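Local coordinates for protein sulfite dehydrogenase (Paracoccus pantotrophus, PDB 2XTS) that is the molybdenum-cofactor subunit of the SoxCD sulfane dehydrogenase, which oxidises protein-bound sulfur in the Sox system together with a haem-bearing cytochrome subunit, at residues A202-K205 with E206-Y209; A344-E347 with T348-Q352; G125-W128 with G129-L133. One frame throughout, in Å; residues are numbered along the deposited sequence.

Contact 1: A202-K205 with E206-Y209; sequences ALRK and EHGY. With MTE (phosphonic acidmono-(2-amino-5,6-dimercapto-4-oxo-3,7,8a,9,10,10a-hexahydro-4H-8-oxa-1,3,9,10-tetraaza-anthracen-7-ylmethyl)ester), chain E.
Tyr209 turns the rim of its ring to Ala202 and Leu203: Ala202 CB sits at the edge, in the ring plane, 3.7 Å from CE2, and Leu203 O lies near that plane, 3.2 Å from CD2. The His207 ring carries Glu206 CG over one face, off centre, while Arg204 CB approaches obliquely, 3.6 Å from ND1. Arg204 and His207 run alongside each other, their flat groups 29° apart. Water 2, at the guanidinium edge, links Arg204 NH1 to Glu206 OE2, while NH2 makes a salt bridge with Glu201 and OE2 one with Arg39. Between strands 201-202 and 212-214 the chain makes a tight turn: Arg204 O accepts from His207 N (3.0 Å) three residues on and from Tyr209 N (3.2 Å) five on, from opposite faces of its carbonyl plane. This turn belongs to the molybdopterin pocket, His207 CD2 coming within 3.1 Å of O3P of the cofactor phosphate. With CG anti to the carbonyl carbon (chi1 -58°), the His207 imidazole lies beside Arg204, where water 1 joins ND1 to Arg204 N. His207 NE2 bonds Ala71 O, and the Tyr209 hydroxyl bonds Glu34 of the second subunit.

Contact 2: A344-E347 with T348-Q352; sequences AVDE and TGYVQ
Thr348 folds back on Asp346, and these two residues, with Ala344, have the most surface buried in this contact. Asp346 OD1 is gripped twice: the Thr348 hydroxyl donates to its syn lone pair over a short 2.6 Å from OG1, and Thr348 N reaches OD1 from the anti side, 32° out of the carboxylate plane, at 2.9 Å. Because Asp346 CG stands between its own backbone N and carbonyl carbon (chi1 73°), the carboxylate is swung over the start of the turn. The other oxygen, OD2, bonds Ser292, so both ends of the group are held and its rotation is fixed. Thr348 OG1 in turn accepts a weak bond from Tyr350 N, and the Tyr350 CB lies 3.6 Å from Asp346 OD1.

At the far end Ala344 is bracketed by Gln352. Its O takes Gln352 N at 2.8 Å in a nearly straight bond, and its N donates to Gln352 OE1, 3.0 Å away, in the amide plane and on a lone pair. The extended Gln352 side chain is further tied by Ser266 at OE1 and by Asn371 O at NE2.

Between these ends, Val345 and Val351 lie side by side with their CG2 methyls 4.1 Å apart. Gly349 N to Asp346 O closes the type I turn Asp346-Gly349, and Asp346 N to Tyr350 O (3.0 Å) closes the hairpin behind it. With Gly349 at positive phi (94°), this is a type I turn with a G1 bulge, reinforced by the Asx turn from Asp346 OD1 to Thr348 N, at the end of strand 338-346 in the dimerisation domain.

Contact 3: G125-W128 with G129-L133; sequences GMEW and GGAQL
Met126 and Leu133 cross at about a right angle, with Met126 CG 3.8 Å from Leu133 CD1 and the methionine methyl CE almost as near to the same branch. The bends at chi2 and chi3 of Met126 curl the thioether round Leu133 CD1. Beside this apolar crossing, the Glu127 carboxylate faces the backbone of the returning chain: OE2 takes Gln132 N at 2.9 Å and Leu133 N at 3.1 Å, both on its syn side but from opposite faces of the carboxylate plane, 27° and 20° out of it. OE1 receives a weak second bond from Gln132 N and a firmer one from Asn386. The bend at chi2 (-71°) brings the acid back over the loop. Glu127 to Gly130 form a type I beta turn, closed by a weak bond from Gly130 N to Glu127 O, in the loop between strand 112-119 and helix 136-140 of the molybdopterin-binding domain. Replacing Glu127 by an alanine is likely to leave Gln132 N and Leu133 N without their shared acceptor and Asn386 without its carboxylate partner. The Gln132 side chain passes across the end of the Met126 carbonyl, whose O lies 3.2 Å from Gln132 CD. Trp128 starts out away from 129-133; its ring packs on Leu358 and Arg362 of helix 355-362, and NE1 bonds Tyr368 O in the following loop.

In the fold
Along the chain the order is contact 3, contact 1, contact 2. Contacts 1 and 3 both belong to the molybdopterin-binding domain, yet lie on opposite sides of the chain's centre, with centres about 30 Å apart; contact 2 belongs to the dimerisation domain, its centre about 32 Å from that of contact 1. Contacts 2 and 3 are the nearest pair, about 9 Å between nearest atoms, and helix 355-362 links them: it follows 348-352 in sequence and packs against Trp128. Among these three, the loop of contact 1 serves both the cofactor phosphate and the second subunit, while contacts 2 and 3 meet the cytochrome chain.

Contact 1: A202-K205 with E206-Y209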
loop_
_atom_site.group_PDB
_atom_site.type_symbol
_atom_site.label_atom_id
_atom_site.label_comp_id
_atom_site.label_asym_id
_atom_site.label_seq_id
_atom_site.Cartn_x
_atom_site.Cartn_y
_atom_site.Cartn_z
ATOM N N ALA A 202 -1.691 -10.414 -2.622
ATOM C CA ALA A 202 -1.382 -11.501 -1.708
ATOM C C ALA A 202 -0.347 -11.076 -0.690
ATOM O O ALA A 202 0.518 -10.241 -0.978
ATOM C CB ALA A 202 -0.908 -12.734 -2.455
ATOM N N LEU A 203 -0.418 -11.655 0.499
ATOM C CA LEU A 203 0.645 -11.493 1.468
ATOM C C LEU A 203 1.994 -11.778 0.819
ATOM O O LEU A 203 2.122 -12.666 -0.018
ATOM C CB LEU A 203 0.470 -12.519 2.574
ATOM C CG LEU A 203 -0.799 -12.522 3.415
ATOM C CD1 LEU A 203 -0.831 -13.648 4.385
ATOM C CD2 LEU A 203 -0.850 -11.229 4.170
ATOM N N ARG A 204 3.012 -11.034 1.232
ATOM C CA ARG A 204 4.380 -11.350 0.826
ATOM C C ARG A 204 4.822 -12.658 1.496
ATOM O O ARG A 204 4.287 -13.081 2.529
ATOM C CB ARG A 204 5.302 -10.169 1.163
ATOM C CG ARG A 204 4.918 -8.873 0.489
ATOM C CD ARG A 204 4.870 -9.010 -1.024
ATOM N NE ARG A 204 4.497 -7.814 -1.779
ATOM C CZ ARG A 204 5.361 -6.870 -2.156
ATOM N NH1 ARG A 204 6.617 -6.883 -1.727
ATOM N NH2 ARG A 204 4.949 -5.867 -2.916
ATOM N N LYS A 205 5.792 -13.321 0.871
ATOM C CA LYS A 205 6.317 -14.568 1.398
ATOM C C LYS A 205 6.653 -14.444 2.878
ATOM O O LYS A 205 6.236 -15.263 3.711
ATOM C CB LYS A 205 7.564 -14.975 0.634
ATOM C CG LYS A 205 8.222 -16.254 1.119
ATOM C CD LYS A 205 9.432 -16.599 0.266
ATOM C CE LYS A 205 10.250 -17.728 0.810
ATOM N NZ LYS A 205 11.404 -17.956 -0.104
ATOM N N GLU A 206 7.388 -13.384 3.197
ATOM C CA GLU A 206 7.907 -13.148 4.520
ATOM C C GLU A 206 6.862 -12.716 5.528
ATOM O O GLU A 206 7.132 -12.714 6.727
ATOM C CB GLU A 206 9.049 -12.115 4.446
ATOM C CG GLU A 206 8.688 -10.710 3.980
ATOM C CD GLU A 206 8.715 -10.494 2.479
ATOM O OE1 GLU A 206 8.569 -11.443 1.675
ATOM O OE2 GLU A 206 8.886 -9.314 2.106
ATOM N N HIS A 207 5.677 -12.367 5.032
ATOM C CA HIS A 207 4.537 -11.971 5.862
ATOM C C HIS A 207 3.468 -13.058 5.957
ATOM O O HIS A 207 2.371 -12.819 6.427
ATOM C CB HIS A 207 3.928 -10.659 5.366
ATOM C CG HIS A 207 4.892 -9.513 5.343
ATOM N ND1 HIS A 207 4.887 -8.553 4.349
ATOM C CD2 HIS A 207 5.870 -9.167 6.213
ATOM C CE1 HIS A 207 5.854 -7.679 4.602
ATOM N NE2 HIS A 207 6.446 -8.018 5.736
ATOM N N GLY A 208 3.793 -14.266 5.525
ATOM C CA GLY A 208 2.929 -15.415 5.767
ATOM C C GLY A 208 2.208 -16.024 4.584
ATOM O O GLY A 208 1.307 -16.825 4.788
ATOM N N TYR A 209 2.591 -15.670 3.364
ATOM C CA TYR A 209 1.898 -16.189 2.171
ATOM C C TYR A 209 1.703 -17.680 2.256
ATOM O O TYR A 209 2.640 -18.392 2.516
ATOM C CB TYR A 209 2.722 -15.915 0.929
ATOM C CG TYR A 209 2.126 -16.401 -0.383
ATOM C CD1 TYR A 209 2.393 -17.668 -0.870
ATOM C CD2 TYR A 209 1.339 -15.560 -1.157
ATOM C CE1 TYR A 209 1.882 -18.081 -2.090
ATOM C CE2 TYR A 209 0.845 -15.950 -2.380
ATOM C CZ TYR A 209 1.119 -17.211 -2.837
ATOM O OH TYR A 209 0.672 -17.604 -4.058
HETATM N N1 MTE E . 4.288 -16.886 12.577
HETATM C C2 MTE E . 5.042 -17.960 12.374
HETATM N N2 MTE E . 4.477 -19.055 11.820
HETATM N N3 MTE E . 6.354 -17.983 12.680
HETATM C C4 MTE E . 6.996 -16.915 13.234
HETATM O O4 MTE E . 8.216 -17.012 13.477
HETATM N N5 MTE E . 6.725 -14.593 14.148
HETATM C C6 MTE E . 5.707 -13.825 14.827
HETATM C C7 MTE E . 4.474 -13.520 13.991
HETATM N N8 MTE E . 3.982 -14.724 13.375
HETATM C C9 MTE E . 6.229 -15.717 13.514
HETATM C C10 MTE E . 4.805 -15.762 13.159
HETATM C "C1'" MTE E . 6.232 -12.527 15.414
HETATM S "S1'" MTE E . 7.212 -12.593 16.863
HETATM C "C2'" MTE E . 5.897 -11.322 14.896
HETATM S "S2'" MTE E . 6.333 -9.844 15.658
HETATM C "C3'" MTE E . 5.075 -11.267 13.626
HETATM O "O3'" MTE E . 4.827 -12.547 13.021
HETATM C "C4'" MTE E . 5.797 -10.444 12.576
HETATM O "O4'" MTE E . 4.974 -10.327 11.407
HETATM P P MTE E . 5.726 -9.871 10.066
HETATM O O1P MTE E . 6.259 -8.470 10.493
HETATM O O2P MTE E . 6.870 -10.784 9.769
HETATM O O3P MTE E . 4.654 -9.767 9.036
HETATM O O HOH W 1 2.309 -8.824 3.125
HETATM O O HOH W 2 8.242 -8.696 -0.365
HETATM O O HOH W 3 7.627 -12.091 -1.031
#

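Contact 2: A344-E347 with T348-Q352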
loop_
_atom_site.group_PDB
_atom_site.type_symbol
_atom_site.label_atom_id
_atom_site.label_comp_id
_atom_site.label_asym_id
_atom_site.label_seq_id
_atom_site.Cartn_x
_atom_site.Cartn_y
_atom_site.Cartn_z
ATOM N N ALA A 344 0.449 9.903 23.184
ATOM C CA ALA A 344 -0.844 9.488 22.647
ATOM C C ALA A 344 -1.914 9.316 23.716
ATOM O O ALA A 344 -1.610 8.924 24.848
ATOM C CB ALA A 344 -0.692 8.187 21.914
ATOM N N VAL A 345 -3.164 9.579 23.346
ATOM C CA VAL A 345 -4.322 9.331 24.177
ATOM C C VAL A 345 -5.286 8.520 23.338
ATOM O O VAL A 345 -5.490 8.811 22.162
ATOM C CB VAL A 345 -5.000 10.636 24.623
ATOM C CG1 VAL A 345 -6.194 10.326 25.566
ATOM C CG2 VAL A 345 -3.964 11.569 25.271
ATOM N N ASP A 346 -5.845 7.452 23.911
ATOM C CA ASP A 346 -6.829 6.664 23.185
ATOM C C ASP A 346 -8.238 6.842 23.751
ATOM O O ASP A 346 -8.444 7.499 24.769
ATOM C CB ASP A 346 -6.413 5.188 23.023
ATOM C CG ASP A 346 -6.497 4.371 24.281
ATOM O OD1 ASP A 346 -7.359 4.657 25.149
ATOM O OD2 ASP A 346 -5.711 3.401 24.371
ATOM N N GLU A 347 -9.209 6.238 23.080
ATOM C CA GLU A 347 -10.618 6.447 23.417
ATOM C C GLU A 347 -11.023 5.921 24.780
ATOM O O GLU A 347 -12.105 6.242 25.266
ATOM C CB GLU A 347 -11.526 5.851 22.346
ATOM C CG GLU A 347 -11.452 4.348 22.255
ATOM C CD GLU A 347 -12.424 3.823 21.224
ATOM O OE1 GLU A 347 -11.977 3.426 20.135
ATOM O OE2 GLU A 347 -13.656 3.856 21.483
ATOM N N THR A 348 -10.192 5.080 25.389
ATOM C CA THR A 348 -10.456 4.628 26.756
ATOM C C THR A 348 -10.039 5.664 27.799
ATOM O O THR A 348 -10.344 5.505 28.983
ATOM C CB THR A 348 -9.726 3.312 27.087
ATOM O OG1 THR A 348 -8.319 3.561 27.242
ATOM C CG2 THR A 348 -9.997 2.209 26.027
ATOM N N GLY A 349 -9.354 6.718 27.379
ATOM C CA GLY A 349 -8.808 7.736 28.279
ATOM C C GLY A 349 -7.361 7.472 28.671
ATOM O O GLY A 349 -6.733 8.279 29.320
ATOM N N TYR A 350 -6.828 6.324 28.288
ATOM C CA TYR A 350 -5.430 5.985 28.537
ATOM C C TYR A 350 -4.492 6.980 27.850
ATOM O O TYR A 350 -4.621 7.230 26.636
ATOM C CB TYR A 350 -5.175 4.556 28.044
ATOM C CG TYR A 350 -3.788 4.020 28.281
ATOM C CD1 TYR A 350 -2.729 4.381 27.461
ATOM C CD2 TYR A 350 -3.542 3.081 29.273
ATOM C CE1 TYR A 350 -1.461 3.869 27.661
ATOM C CE2 TYR A 350 -2.286 2.546 29.472
ATOM C CZ TYR A 350 -1.248 2.936 28.657
ATOM O OH TYR A 350 0.034 2.419 28.831
ATOM N N VAL A 351 -3.540 7.476 28.627
ATOM C CA VAL A 351 -2.520 8.411 28.203
ATOM C C VAL A 351 -1.172 7.694 28.234
ATOM O O VAL A 351 -0.756 7.144 29.260
ATOM C CB VAL A 351 -2.454 9.632 29.114
ATOM C CG1 VAL A 351 -1.383 10.601 28.617
ATOM C CG2 VAL A 351 -3.841 10.291 29.216
ATOM N N GLN A 352 -0.504 7.672 27.088
ATOM C CA GLN A 352 0.814 7.076 26.981
ATOM C C GLN A 352 1.727 7.516 28.131
ATOM O O GLN A 352 1.949 8.698 28.317
ATOM C CB GLN A 352 1.441 7.449 25.634
ATOM C CG GLN A 352 2.721 6.721 25.330
ATOM C CD GLN A 352 3.419 7.255 24.085
ATOM O OE1 GLN A 352 2.911 8.148 23.410
ATOM N NE2 GLN A 352 4.583 6.699 23.764
#

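Contact 3: G125-W128 with G129-L133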
loop_
_atom_site.group_PDB
_atom_site.type_symbol
_atom_site.label_atom_id
_atom_site.label_comp_id
_atom_site.label_asym_id
_atom_site.label_seq_id
_atom_site.Cartn_x
_atom_site.Cartn_y
_atom_site.Cartn_z
ATOM N N GLY A 125 12.051 -2.797 22.996
ATOM C CA GLY A 125 12.443 -3.555 24.181
ATOM C C GLY A 125 13.896 -3.333 24.558
ATOM O O GLY A 125 14.254 -3.342 25.743
ATOM N N MET A 126 14.738 -3.091 23.565
ATOM C CA MET A 126 16.156 -2.783 23.808
ATOM C C MET A 126 16.335 -1.455 24.533
ATOM O O MET A 126 17.433 -1.147 24.990
ATOM C CB MET A 126 16.986 -2.794 22.502
ATOM C CG MET A 126 16.809 -1.593 21.584
ATOM S SD MET A 126 15.223 -1.468 20.745
ATOM C CE MET A 126 15.312 -2.860 19.583
ATOM N N GLU A 127 15.279 -0.645 24.571
ATOM C CA GLU A 127 15.274 0.670 25.241
ATOM C C GLU A 127 14.726 0.639 26.659
ATOM O O GLU A 127 14.633 1.675 27.302
ATOM C CB GLU A 127 14.486 1.688 24.410
ATOM C CG GLU A 127 14.969 1.849 22.977
ATOM C CD GLU A 127 16.292 2.552 22.897
ATOM O OE1 GLU A 127 16.322 3.743 23.293
ATOM O OE2 GLU A 127 17.277 1.947 22.407
ATOM N N TRP A 128 14.403 -0.538 27.183
ATOM C CA TRP A 128 13.875 -0.615 28.544
ATOM C C TRP A 128 14.864 -0.068 29.566
ATOM O O TRP A 128 14.466 0.532 30.559
ATOM C CB TRP A 128 13.520 -2.045 28.932
ATOM C CG TRP A 128 12.077 -2.400 28.720
ATOM C CD1 TRP A 128 11.593 -3.428 27.956
ATOM C CD2 TRP A 128 10.943 -1.775 29.328
ATOM N NE1 TRP A 128 10.223 -3.486 28.064
ATOM C CE2 TRP A 128 9.802 -2.469 28.886
ATOM C CE3 TRP A 128 10.777 -0.695 30.198
ATOM C CZ2 TRP A 128 8.521 -2.128 29.292
ATOM C CZ3 TRP A 128 9.497 -0.363 30.594
ATOM C CH2 TRP A 128 8.388 -1.078 30.149
ATOM N N GLY A 129 16.144 -0.310 29.336
ATOM C CA GLY A 129 17.182 -0.006 30.311
ATOM C C GLY A 129 17.986 1.230 29.982
ATOM O O GLY A 129 19.011 1.483 30.628
ATOM N N GLY A 130 17.561 2.003 28.988
ATOM C CA GLY A 130 18.309 3.186 28.566
ATOM C C GLY A 130 18.098 3.501 27.111
ATOM O O GLY A 130 17.141 3.046 26.503
ATOM N N ALA A 131 18.937 4.368 26.565
ATOM C CA ALA A 131 18.906 4.773 25.165
ATOM C C ALA A 131 20.028 4.034 24.457
ATOM O O ALA A 131 21.199 4.212 24.800
ATOM C CB ALA A 131 19.091 6.260 25.073
ATOM N N GLN A 132 19.684 3.132 23.543
ATOM C CA GLN A 132 20.692 2.248 22.960
ATOM C C GLN A 132 20.857 2.447 21.458
ATOM O O GLN A 132 21.967 2.595 21.005
ATOM C CB GLN A 132 20.389 0.776 23.270
ATOM C CG GLN A 132 20.460 0.433 24.771
ATOM C CD GLN A 132 20.663 -1.033 25.061
ATOM O OE1 GLN A 132 20.546 -1.882 24.182
ATOM N NE2 GLN A 132 20.966 -1.338 26.314
ATOM N N LEU A 133 19.773 2.459 20.693
ATOM C CA LEU A 133 19.878 2.517 19.229
ATOM C C LEU A 133 19.486 3.903 18.716
ATOM O O LEU A 133 18.707 4.607 19.335
ATOM C CB LEU A 133 19.039 1.402 18.556
ATOM C CG LEU A 133 19.458 -0.056 18.830
ATOM C CD1 LEU A 133 18.468 -1.003 18.249
ATOM C CD2 LEU A 133 20.812 -0.339 18.253
#